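Local structure of protein LST4 (Kluyveromyces lactis, 4ZY8) at residues 100-103 with 104-108. The protein is probably involved in amino-acid uptake and in protein trafficking from the Golgi to the plasma membrane, the longin domain of this DENN-family protein being the part described here. Residues are numbered along the deposited sequence; the frame is centred on the assembly and turned at random.
Sequences CCVT and DDVLP
Thr-103 and Val-106 close a local turn at the end of strand 95-103, where the central strand of the longin-domain antiparallel sheet passes through a single 3-10 turn, 104-106, into helix 107-112. The turn is held by a backbone hydrogen bond from Val-106 N to Thr-103 O, 3.0 Å long. It is nearly straight at hydrogen (165°), although the donor stands above the carbonyl plane, well out of it. A weak bond from Leu-107 N to Asp-104 O, 3.3 Å, continues the i to i+3 pattern toward the helix. The sheet lets go gradually: Val-102 and Asp-104 still form backbone hydrogen bonds with Val-80 and Asn-78 beside them.

One apolar contact ties strand to turn. Val-102 CG2, set between its own backbone N and carbonyl carbon, meets Val-106 CB at 4.1 Å, the two side chains crossing at about a right angle. Val-102, which is buried, also packs on Phe-11, and Val-106 on Leu-167.

Thr-103 and Asp-105, at the surface, lie alongside each other and point the same way. With chi1 at 57°, the Asp-105 carboxylate folds back over the turn, and it is the threonine methyl, not its hydroxyl, that it meets: Asp-105 OD1 sits 3.1 Å from Thr-103 CG2.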
# COMPACT_ATOMS: atom_id res chain seq x y z
N CYS A 100 -1.42 2.73 2.86
CA CYS A 100 -1.06 3.16 4.19
C CYS A 100 -1.99 4.25 4.70
O CYS A 100 -2.27 5.22 3.99
CB CYS A 100 0.39 3.65 4.20
SG CYS A 100 1.03 4.04 5.87
N CYS A 101 -2.50 4.08 5.92
CA CYS A 101 -3.30 5.11 6.59
C CYS A 101 -2.44 5.90 7.56
O CYS A 101 -1.73 5.31 8.37
CB CYS A 101 -4.48 4.51 7.36
SG CYS A 101 -5.48 3.33 6.45
N VAL A 102 -2.53 7.21 7.52
CA VAL A 102 -1.95 8.09 8.50
C VAL A 102 -2.92 9.21 8.84
O VAL A 102 -3.87 9.43 8.14
CB VAL A 102 -0.62 8.70 8.02
CG1 VAL A 102 0.47 7.66 7.95
CG2 VAL A 102 -0.78 9.38 6.68
N THR A 103 -2.65 9.94 9.90
CA THR A 103 -3.43 11.10 10.29
C THR A 103 -3.45 12.16 9.19
O THR A 103 -2.41 12.40 8.57
CB THR A 103 -2.85 11.73 11.56
OG1 THR A 103 -2.68 10.72 12.57
CG2 THR A 103 -3.75 12.83 12.07
N ASP A 104 -4.59 12.76 8.96
CA ASP A 104 -4.70 13.68 7.87
C ASP A 104 -3.81 14.91 7.98
O ASP A 104 -3.58 15.58 7.02
CB ASP A 104 -6.15 14.04 7.60
CG ASP A 104 -6.79 14.76 8.74
OD1 ASP A 104 -6.12 15.16 9.67
OD2 ASP A 104 -8.00 14.94 8.69
N ASP A 105 -3.25 15.15 9.15
CA ASP A 105 -2.37 16.29 9.27
C ASP A 105 -0.92 16.02 8.91
O ASP A 105 -0.10 16.88 9.02
CB ASP A 105 -2.47 16.94 10.64
CG ASP A 105 -2.19 16.02 11.74
OD1 ASP A 105 -1.63 14.96 11.51
OD2 ASP A 105 -2.54 16.37 12.87
N VAL A 106 -0.66 14.81 8.47
CA VAL A 106 0.60 14.43 7.84
C VAL A 106 0.63 14.81 6.35
O VAL A 106 1.70 14.84 5.72
CB VAL A 106 0.83 12.90 8.04
CG1 VAL A 106 2.10 12.41 7.36
CG2 VAL A 106 0.89 12.55 9.52
N LEU A 107 -0.54 15.12 5.78
CA LEU A 107 -0.64 15.39 4.33
C LEU A 107 0.36 16.43 3.82
O LEU A 107 0.95 16.24 2.76
CB LEU A 107 -2.08 15.78 3.93
CG LEU A 107 -2.30 15.91 2.41
CD1 LEU A 107 -2.02 14.62 1.62
CD2 LEU A 107 -3.70 16.46 2.05
N PRO A 108 0.58 17.54 4.56
CA PRO A 108 1.60 18.48 4.05
C PRO A 108 3.02 17.87 3.93
O PRO A 108 3.73 18.13 2.95
CB PRO A 108 1.62 19.59 5.11
CG PRO A 108 0.31 19.52 5.78
CD PRO A 108 -0.09 18.08 5.77